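PDB 6HXI: succinyl-CoA ligase (ADP-forming) subunit alpha from Methanosaeta concilii, which binds coenzyme A and unites, within one chain, a CoA-ligase-type region and a helical region of the citrate synthase family. Local coordinates for residues P66-I71 against L76-A81; A370-K373 against D379-M382; A413-A418 against D499-L504; R463-G468 against S515-N520. One frame throughout, in Å; residues are numbered along the deposited sequence.

Contact 1 of 4, residues P66-I71 against L76-A81; sequences PMYKTI and LAYPEA
Tyr68 and Pro66, two residues apart near the end of strand 61-68, present their side chains to Ala77 and Tyr78 at the end of helix 71-77. The tip of Tyr68 is the first bump: its OH comes within 3.3 Å of Ala77 CB, and the methyl group also lies 3.7 Å from Tyr68 CZ. This hydroxyl sits in the angle between the Ala77 methyl and the Tyr78 ring, since Tyr68 OH lies 3.6 Å from Tyr78 CE2. The two tyrosine side chains cross at about a right angle. Tyr68 CE1 sits at the edge of the Tyr78 ring, in its plane, 3.8 Å from Tyr78 CE2. Pro66 supplies the second bump. Its CG rests 3.3 Å from Tyr78 OH and 3.7 Å from Tyr78 CE2, so the proline meets the hydroxyl end of the ring, while Tyr68 reaches CE2 from a different direction. Both tyrosines carry CG anti to the carbonyl carbon (chi1 -67° in Tyr68, -63° in Tyr78), a setting that sends the rings across the gap between strand and helix end. Here the chain illustrates a tight strand-to-helix connection: Thr70 caps the helix through Leu73 N, and the chain then goes on to strand 83-86, parallel to 61-68, completing a beta-alpha-beta crossover. Tyr78 also touches Ser43 and Phe16 of the sheet. The chemistry is that of van der Waals contact between carbon-rich surfaces, with both hydroxyls meeting carbon across the interface, which implies an association governed by fit rather than by polar pairing.

Contact 2 of 4, residues A370-K373 against D379-M382; sequences AGKK and DRKM
A Schellman motif ends helix 374-379, and the residues on either side of its turning point, Arg380 and Met382, both reach back to Lys372, on the short edge strand that precedes the helix. Lys381, with positive phi (53°), turns the chain there; the residues before and after it both approach the same lysine. Lys372 runs out with CG anti to the backbone N (chi1 -164°) and stays extended until a bend at chi4 brings its amine over the arginine. Lys372 NZ lies over one face of the Arg380 guanidinium, displaced toward the rim, at 3.5 Å from Arg380 NE and 3.6 Å from Arg380 CZ. The two side chains cross at about a right angle, and the methylene before the amine takes part too, with Lys372 CE 3.7 Å from Arg380 NE. On the sulfur side, Met382 SD sits 3.8 Å from Lys372 CE and 4.1 Å from Lys372 CD, an apolar contact with the lysine methylenes. The two cationic groups are close, and Glu396 OE1 makes a salt bridge with Arg380 NH1; Lys372 and Met382 also touch Glu396, whose charge probably eases the proximity. Val377, in the intervening helix, touches both Lys372 and Met382. Arg380 also touches a crystal neighbour, so its precise pose may partly reflect the lattice. Taken as an example, this is a short helix of about one and a half turns that follows an edge strand and is closed at its C-terminal end by a Schellman motif.

Contact 3 of 4, residues A413-A418 against D499-L504; sequences ADHGPA and DKRVQL
His415 overlaps the guanidinium of Arg501 face to face, with centres 3.7 Å apart and planes inclined by only 20°. The overlap is displaced toward the rims: Arg501 NH2 lies above the imidazole, 3.2 Å from His415 NE2 and 3.4 Å from His415 CE1. The angle of that nitrogen pair is too poor for a hydrogen bond. Arg501 is bent at chi3 (-81°), which lays its flat end on the ring. Its backbone lies in the first turn of helix 500-512, where Asp499 is the N-cap. Asp499 OD1 accepts from Arg501 N at 2.8 Å, and its second oxygen, OD2, forms a long salt bridge of 3.7 Å with Arg501 NE. The same aspartate caps the helix and may also help to hold the stacked arginine. Asp414 OD2 accepts from Gly416 N at 2.9 Å, forming an Asx turn, and also bonds to His587, while His415 ND1 is buried without a partner. Arg580 of the same chain and Arg600 of the fourth subunit touch His415, beside an acetate probably from the crystallisation liquor. A guanidinium-imidazole stack next to an Asp N-cap thus joins the loop after helix 399-412 to the start of helix 500-512 in the citrate synthase-like region.

Contact 4 of 4, residues R463-G468 against S515-N520; sequences RAQETG and STELLN
Gln465 is the residue of helix 453-466 that meets Glu517 and Leu518, and the turn carrying it can be followed from Arg463. The carbonyl oxygen of Arg463 accepts twice, from Thr467 N and from Thr467 OG1, the latter at 2.9 Å and from above the carbonyl plane. Ala464 rests on Tyr521 and Phe474, and then comes Gln465. With CG anti to the backbone N (chi1 -163°) and a bend at chi2, its side chain offers two surfaces in turn. The aliphatic base lies against Leu518, Gln465 CB standing 3.6 Å and Gln465 CG 3.9 Å from Leu518 CD1. Further out, the amide nitrogen reaches Glu517: Gln465 NE2 is 3.3 Å from Glu517 CD and 3.4 Å from Glu517 CG. Amide and carboxylate planes stand 69° apart, and the approach to Glu517 OE1, also 3.4 Å from Gln465 NE2, has too poor an angle for a hydrogen bond, so the polar ends touch without pairing. This is helix-to-helix packing in the all-helical citrate synthase-like region, where the end of one helix meets the first turn of another, with the CA atoms of Gln465 and Leu518 only 7.1 Å apart. That first turn is itself anchored, for Asp550 accepts from the backbone amides of Leu518 and Leu519, and Leu518 packs on Ile546 and Ile549. Next in sequence, Glu466 turns to Lys462 in a salt bridge. Thr467 follows with its hydroxyl folded back onto the helix, and Gly468, at positive phi (82°), takes the chain out of the helical path.

From the N terminus, contact 1 comes first: it closes a short loop over helix 71-77, tying the end of strand 61-68 to the chain leading toward strand 83-86. Contact 2, on the opposite side of the chain's centre and about 52 Å away between centres, closes a similarly short loop over helix 374-379. These two stand in series with everything that follows. Contacts 3 and 4 span longer loops and cross: 463-468 falls between 413-418 and 499-504, and 515-520 lies beyond them. Their nearest atoms are about 7 Å apart without touching. Together they connect helices 453-466, 500-512 and 517-530 with the loop after helix 399-412.

Contact 1 of 4, residues P66-I71 against L76-A81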
# COMPACT_ATOMS: atom_id res chain seq x y z
N PRO B 66 -25.46 -16.59 -19.36
CA PRO B 66 -25.58 -15.12 -19.33
C PRO B 66 -26.70 -14.69 -18.37
O PRO B 66 -27.63 -15.45 -18.10
CB PRO B 66 -25.87 -14.75 -20.78
CG PRO B 66 -26.48 -15.97 -21.36
CD PRO B 66 -26.02 -17.16 -20.60
N MET B 67 -26.58 -13.48 -17.83
CA MET B 67 -27.49 -12.98 -16.82
C MET B 67 -27.88 -11.54 -17.14
O MET B 67 -27.00 -10.69 -17.31
CB MET B 67 -26.81 -13.17 -15.46
CG MET B 67 -27.69 -12.94 -14.28
SD MET B 67 -26.87 -13.55 -12.78
CE MET B 67 -25.66 -12.29 -12.50
N TYR B 68 -29.20 -11.31 -17.34
CA TYR B 68 -29.81 -10.03 -17.76
C TYR B 68 -30.60 -9.37 -16.67
O TYR B 68 -31.21 -10.06 -15.88
CB TYR B 68 -30.70 -10.25 -19.01
CG TYR B 68 -29.89 -10.64 -20.23
CD1 TYR B 68 -29.54 -11.96 -20.47
CD2 TYR B 68 -29.41 -9.67 -21.11
CE1 TYR B 68 -28.76 -12.32 -21.56
CE2 TYR B 68 -28.64 -10.03 -22.22
CZ TYR B 68 -28.30 -11.35 -22.43
OH TYR B 68 -27.55 -11.71 -23.50
N LYS B 69 -30.62 -8.03 -16.65
CA LYS B 69 -31.36 -7.25 -15.65
C LYS B 69 -32.87 -7.26 -15.90
O LYS B 69 -33.64 -7.18 -14.93
CB LYS B 69 -30.85 -5.80 -15.61
CG LYS B 69 -30.02 -5.46 -14.38
CD LYS B 69 -30.09 -3.96 -14.06
CE LYS B 69 -29.70 -3.67 -12.63
NZ LYS B 69 -29.95 -2.25 -12.25
N THR B 70 -33.30 -7.30 -17.18
CA THR B 70 -34.73 -7.24 -17.56
C THR B 70 -35.16 -8.39 -18.49
O THR B 70 -34.34 -9.00 -19.18
CB THR B 70 -35.09 -5.86 -18.20
OG1 THR B 70 -34.61 -5.81 -19.55
CG2 THR B 70 -34.57 -4.66 -17.42
N ILE B 71 -36.48 -8.64 -18.52
CA ILE B 71 -37.13 -9.63 -19.39
C ILE B 71 -37.02 -9.20 -20.87
O ILE B 71 -36.56 -10.03 -21.66
CB ILE B 71 -38.57 -9.95 -18.93
CG1 ILE B 71 -38.58 -10.62 -17.55
CG2 ILE B 71 -39.31 -10.80 -19.98
CD1 ILE B 71 -39.93 -10.47 -16.75
N LEU B 76 -34.89 -10.39 -26.29
CA LEU B 76 -34.24 -9.90 -27.51
C LEU B 76 -32.91 -10.65 -27.79
O LEU B 76 -32.60 -10.93 -28.95
CB LEU B 76 -34.01 -8.38 -27.43
CG LEU B 76 -33.80 -7.69 -28.77
CD1 LEU B 76 -35.13 -7.33 -29.41
CD2 LEU B 76 -32.94 -6.46 -28.62
N ALA B 77 -32.14 -11.00 -26.74
CA ALA B 77 -30.89 -11.75 -26.92
C ALA B 77 -31.16 -13.24 -27.21
O ALA B 77 -30.50 -13.83 -28.06
CB ALA B 77 -30.01 -11.60 -25.69
N TYR B 78 -32.15 -13.85 -26.54
CA TYR B 78 -32.49 -15.26 -26.72
C TYR B 78 -33.95 -15.44 -27.15
O TYR B 78 -34.76 -15.89 -26.34
CB TYR B 78 -32.12 -16.10 -25.46
CG TYR B 78 -30.63 -16.09 -25.18
CD1 TYR B 78 -29.78 -17.00 -25.81
CD2 TYR B 78 -30.05 -15.10 -24.40
CE1 TYR B 78 -28.40 -16.95 -25.64
CE2 TYR B 78 -28.67 -15.02 -24.24
CZ TYR B 78 -27.85 -15.96 -24.84
OH TYR B 78 -26.48 -15.89 -24.67
N PRO B 79 -34.30 -15.12 -28.44
CA PRO B 79 -35.70 -15.29 -28.89
C PRO B 79 -36.18 -16.73 -28.91
O PRO B 79 -37.39 -16.95 -28.89
CB PRO B 79 -35.73 -14.65 -30.28
CG PRO B 79 -34.34 -14.62 -30.73
CD PRO B 79 -33.47 -14.54 -29.52
N GLU B 80 -35.24 -17.69 -28.94
CA GLU B 80 -35.55 -19.13 -28.95
C GLU B 80 -36.15 -19.62 -27.63
O GLU B 80 -36.74 -20.70 -27.60
CB GLU B 80 -34.30 -19.95 -29.32
CG GLU B 80 -33.19 -19.93 -28.28
CD GLU B 80 -32.08 -18.92 -28.51
OE1 GLU B 80 -30.93 -19.24 -28.14
OE2 GLU B 80 -32.36 -17.83 -29.06
N ALA B 81 -35.94 -18.88 -26.54
CA ALA B 81 -36.44 -19.23 -25.21
C ALA B 81 -37.93 -18.82 -25.13
O ALA B 81 -38.24 -17.63 -25.22
CB ALA B 81 -35.61 -18.53 -24.13

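Contact 2 of 4, residues A370-K373 against D379-M382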
# COMPACT_ATOMS: atom_id res chain seq x y z
N ALA B 370 -10.39 -13.53 20.99
CA ALA B 370 -9.52 -14.39 21.82
C ALA B 370 -10.36 -15.25 22.75
O ALA B 370 -10.05 -15.38 23.92
CB ALA B 370 -8.49 -13.56 22.60
N GLY B 371 -11.47 -15.75 22.23
CA GLY B 371 -12.38 -16.61 22.99
C GLY B 371 -13.38 -15.89 23.87
O GLY B 371 -14.23 -16.54 24.44
N LYS B 372 -13.35 -14.57 23.94
CA LYS B 372 -14.28 -13.79 24.79
C LYS B 372 -15.39 -13.20 23.87
O LYS B 372 -15.08 -12.61 22.83
CB LYS B 372 -13.45 -12.68 25.50
CG LYS B 372 -14.11 -12.02 26.66
CD LYS B 372 -13.07 -11.44 27.61
CE LYS B 372 -13.74 -10.79 28.81
NZ LYS B 372 -14.39 -11.78 29.71
N LYS B 373 -16.67 -13.39 24.23
CA LYS B 373 -17.78 -12.82 23.44
C LYS B 373 -17.66 -11.27 23.34
O LYS B 373 -17.36 -10.62 24.34
CB LYS B 373 -19.13 -13.16 24.08
CG LYS B 373 -19.53 -14.64 24.07
CD LYS B 373 -20.58 -14.86 25.17
CE LYS B 373 -21.30 -16.18 25.01
NZ LYS B 373 -22.13 -16.24 23.76
N ASP B 379 -19.58 -4.96 27.48
CA ASP B 379 -20.27 -4.79 28.76
C ASP B 379 -19.27 -4.54 29.87
O ASP B 379 -19.59 -3.81 30.80
CB ASP B 379 -21.17 -5.99 29.12
CG ASP B 379 -22.41 -6.17 28.27
OD1 ASP B 379 -22.73 -5.25 27.48
OD2 ASP B 379 -23.04 -7.27 28.36
N ARG B 380 -18.02 -5.08 29.75
CA ARG B 380 -16.99 -4.91 30.78
C ARG B 380 -16.15 -3.67 30.58
O ARG B 380 -15.24 -3.41 31.37
CB ARG B 380 -16.12 -6.16 30.93
CG ARG B 380 -16.87 -7.28 31.70
CD ARG B 380 -16.41 -8.67 31.28
NE ARG B 380 -15.10 -9.03 31.82
CZ ARG B 380 -14.90 -9.93 32.78
NH1 ARG B 380 -13.68 -10.21 33.21
NH2 ARG B 380 -15.94 -10.56 33.33
N LYS B 381 -16.46 -2.87 29.55
CA LYS B 381 -15.75 -1.61 29.26
C LYS B 381 -14.24 -1.81 29.17
O LYS B 381 -13.48 -0.99 29.66
CB LYS B 381 -16.11 -0.53 30.28
CG LYS B 381 -17.60 -0.36 30.53
CD LYS B 381 -18.37 0.38 29.45
CE LYS B 381 -19.84 0.43 29.81
NZ LYS B 381 -20.08 1.34 30.97
N MET B 382 -13.82 -2.91 28.53
CA MET B 382 -12.41 -3.26 28.30
C MET B 382 -11.68 -2.19 27.50
O MET B 382 -10.47 -2.04 27.63
CB MET B 382 -12.30 -4.64 27.61
CG MET B 382 -12.67 -5.77 28.60
SD MET B 382 -12.25 -7.41 27.97
CE MET B 382 -10.44 -7.29 27.94

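Contact 3 of 4, residues A413-A418 against D499-L504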
# COMPACT_ATOMS: atom_id res chain seq x y z
N ALA B 413 -0.72 9.92 17.94
CA ALA B 413 -1.76 10.20 16.92
C ALA B 413 -1.25 11.08 15.76
O ALA B 413 -1.50 10.77 14.61
CB ALA B 413 -2.99 10.80 17.54
N ASP B 414 -0.50 12.11 16.09
CA ASP B 414 0.05 12.96 15.07
C ASP B 414 1.23 13.73 15.57
O ASP B 414 1.26 14.11 16.72
CB ASP B 414 -1.00 13.97 14.55
CG ASP B 414 -0.61 14.40 13.15
OD1 ASP B 414 -0.46 13.50 12.27
OD2 ASP B 414 -0.31 15.61 12.96
N HIS B 415 2.15 14.06 14.68
CA HIS B 415 3.29 14.88 14.99
C HIS B 415 3.50 15.95 13.88
O HIS B 415 4.62 16.36 13.61
CB HIS B 415 4.55 14.03 15.27
CG HIS B 415 5.57 14.78 16.09
ND1 HIS B 415 5.20 15.62 17.15
CD2 HIS B 415 6.92 14.77 16.01
CE1 HIS B 415 6.34 16.09 17.65
NE2 HIS B 415 7.39 15.63 16.97
N GLY B 416 2.40 16.46 13.36
CA GLY B 416 2.44 17.54 12.38
C GLY B 416 2.57 16.96 10.98
O GLY B 416 2.81 15.75 10.79
N PRO B 417 2.40 17.84 9.98
CA PRO B 417 2.38 17.39 8.58
C PRO B 417 3.72 17.14 7.91
O PRO B 417 3.77 16.62 6.81
CB PRO B 417 1.66 18.56 7.89
CG PRO B 417 2.13 19.77 8.64
CD PRO B 417 2.08 19.29 10.08
N ALA B 418 4.81 17.57 8.54
CA ALA B 418 6.13 17.55 7.98
C ALA B 418 6.83 16.20 8.04
O ALA B 418 7.72 15.94 7.22
CB ALA B 418 6.99 18.67 8.62
N ASP B 499 10.37 17.19 26.80
CA ASP B 499 9.29 16.85 25.86
C ASP B 499 8.08 16.41 26.72
O ASP B 499 8.22 15.52 27.57
CB ASP B 499 9.69 15.74 24.88
CG ASP B 499 8.62 15.36 23.86
OD1 ASP B 499 7.42 15.54 24.16
OD2 ASP B 499 8.98 14.87 22.77
N LYS B 500 6.93 17.07 26.54
CA LYS B 500 5.73 16.75 27.32
C LYS B 500 5.22 15.31 27.09
O LYS B 500 4.82 14.67 28.06
CB LYS B 500 4.61 17.78 27.11
CG LYS B 500 3.92 18.17 28.43
CD LYS B 500 4.66 19.28 29.19
CE LYS B 500 3.70 20.18 29.92
NZ LYS B 500 4.22 21.56 30.10
N ARG B 501 5.31 14.81 25.83
CA ARG B 501 4.88 13.47 25.43
C ARG B 501 5.55 12.41 26.30
O ARG B 501 4.88 11.46 26.72
CB ARG B 501 5.19 13.20 23.95
CG ARG B 501 4.58 14.18 22.95
CD ARG B 501 4.63 13.66 21.51
NE ARG B 501 5.93 13.84 20.85
CZ ARG B 501 6.32 13.17 19.76
NH1 ARG B 501 5.52 12.26 19.21
NH2 ARG B 501 7.52 13.37 19.24
N VAL B 502 6.86 12.59 26.59
CA VAL B 502 7.72 11.72 27.40
C VAL B 502 7.30 11.80 28.82
O VAL B 502 7.19 10.77 29.48
CB VAL B 502 9.23 12.11 27.26
CG1 VAL B 502 10.11 11.41 28.29
CG2 VAL B 502 9.75 11.85 25.85
N GLN B 503 7.13 13.01 29.33
CA GLN B 503 6.82 13.21 30.73
C GLN B 503 5.46 12.65 31.10
O GLN B 503 5.34 12.04 32.15
CB GLN B 503 7.00 14.67 31.16
CG GLN B 503 7.30 14.88 32.66
CD GLN B 503 8.33 13.93 33.27
OE1 GLN B 503 9.55 14.01 33.00
NE2 GLN B 503 7.85 13.03 34.12
N LEU B 504 4.48 12.80 30.19
CA LEU B 504 3.14 12.24 30.37
C LEU B 504 3.21 10.69 30.50
O LEU B 504 2.60 10.14 31.39
CB LEU B 504 2.23 12.65 29.19
CG LEU B 504 1.72 14.10 29.27
CD1 LEU B 504 1.65 14.77 27.87
CD2 LEU B 504 0.37 14.17 30.01

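Contact 4 of 4, residues R463-G468 against S515-N520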
# COMPACT_ATOMS: atom_id res chain seq x y z
N ARG B 463 18.30 -5.88 26.15
CA ARG B 463 19.53 -6.65 26.04
C ARG B 463 20.60 -6.17 27.03
O ARG B 463 21.11 -6.97 27.81
CB ARG B 463 20.04 -6.63 24.58
CG ARG B 463 21.40 -7.30 24.37
CD ARG B 463 22.08 -6.89 23.08
NE ARG B 463 22.26 -5.43 22.97
CZ ARG B 463 23.28 -4.75 23.48
NH1 ARG B 463 24.23 -5.37 24.17
NH2 ARG B 463 23.35 -3.43 23.32
N ALA B 464 20.87 -4.87 27.08
CA ALA B 464 21.86 -4.31 28.00
C ALA B 464 21.54 -4.67 29.44
O ALA B 464 22.40 -5.23 30.12
CB ALA B 464 21.94 -2.80 27.83
N GLN B 465 20.30 -4.40 29.88
CA GLN B 465 19.83 -4.64 31.23
C GLN B 465 19.78 -6.13 31.56
O GLN B 465 20.09 -6.47 32.70
CB GLN B 465 18.46 -3.98 31.39
CG GLN B 465 17.99 -3.78 32.83
CD GLN B 465 16.89 -4.71 33.27
OE1 GLN B 465 16.24 -5.39 32.48
NE2 GLN B 465 16.64 -4.71 34.56
N GLU B 466 19.45 -7.00 30.59
CA GLU B 466 19.39 -8.47 30.77
C GLU B 466 20.79 -9.05 30.95
O GLU B 466 21.07 -9.71 31.96
CB GLU B 466 18.75 -9.16 29.54
CG GLU B 466 17.25 -9.38 29.57
CD GLU B 466 16.72 -10.00 28.29
OE1 GLU B 466 15.85 -10.89 28.38
OE2 GLU B 466 17.19 -9.61 27.19
N THR B 467 21.68 -8.80 29.95
CA THR B 467 23.07 -9.29 29.93
C THR B 467 23.90 -8.73 31.10
O THR B 467 25.08 -9.06 31.23
CB THR B 467 23.72 -9.07 28.55
OG1 THR B 467 23.91 -7.67 28.32
CG2 THR B 467 22.91 -9.70 27.41
N GLY B 468 23.28 -7.92 31.94
CA GLY B 468 23.91 -7.36 33.13
C GLY B 468 24.77 -6.13 32.95
O GLY B 468 25.29 -5.62 33.95
N SER B 515 5.79 -2.54 38.30
CA SER B 515 7.25 -2.51 38.15
C SER B 515 7.68 -1.66 36.95
O SER B 515 7.04 -1.70 35.91
CB SER B 515 7.80 -3.92 37.99
OG SER B 515 7.49 -4.45 36.71
N THR B 516 8.79 -0.91 37.12
CA THR B 516 9.41 -0.05 36.09
C THR B 516 10.93 -0.29 36.13
O THR B 516 11.70 0.68 36.18
CB THR B 516 9.08 1.46 36.34
OG1 THR B 516 9.70 1.88 37.55
CG2 THR B 516 7.57 1.76 36.40
N GLU B 517 11.38 -1.56 36.13
CA GLU B 517 12.80 -1.95 36.18
C GLU B 517 13.60 -1.46 34.95
O GLU B 517 14.70 -0.90 35.10
CB GLU B 517 12.92 -3.46 36.33
CG GLU B 517 14.27 -3.95 36.87
CD GLU B 517 14.49 -5.45 36.92
OE1 GLU B 517 13.94 -6.18 36.06
OE2 GLU B 517 15.29 -5.89 37.78
N LEU B 518 13.04 -1.64 33.73
CA LEU B 518 13.75 -1.20 32.54
C LEU B 518 13.72 0.33 32.44
O LEU B 518 14.70 0.93 31.98
CB LEU B 518 13.25 -1.92 31.29
CG LEU B 518 14.12 -1.76 30.04
CD1 LEU B 518 15.56 -2.21 30.27
CD2 LEU B 518 13.49 -2.45 28.85
N LEU B 519 12.66 0.96 33.00
CA LEU B 519 12.61 2.42 33.04
C LEU B 519 13.67 2.98 34.00
O LEU B 519 14.36 3.93 33.63
CB LEU B 519 11.21 2.97 33.33
CG LEU B 519 11.13 4.50 33.53
CD1 LEU B 519 11.31 5.26 32.21
CD2 LEU B 519 9.83 4.89 34.20
N ASN B 520 13.88 2.33 35.16
CA ASN B 520 14.89 2.77 36.11
C ASN B 520 16.30 2.68 35.51
O ASN B 520 17.10 3.60 35.67
CB ASN B 520 14.76 2.08 37.47
CG ASN B 520 13.46 2.33 38.22
OD1 ASN B 520 12.80 3.38 38.11
ND2 ASN B 520 13.06 1.36 39.03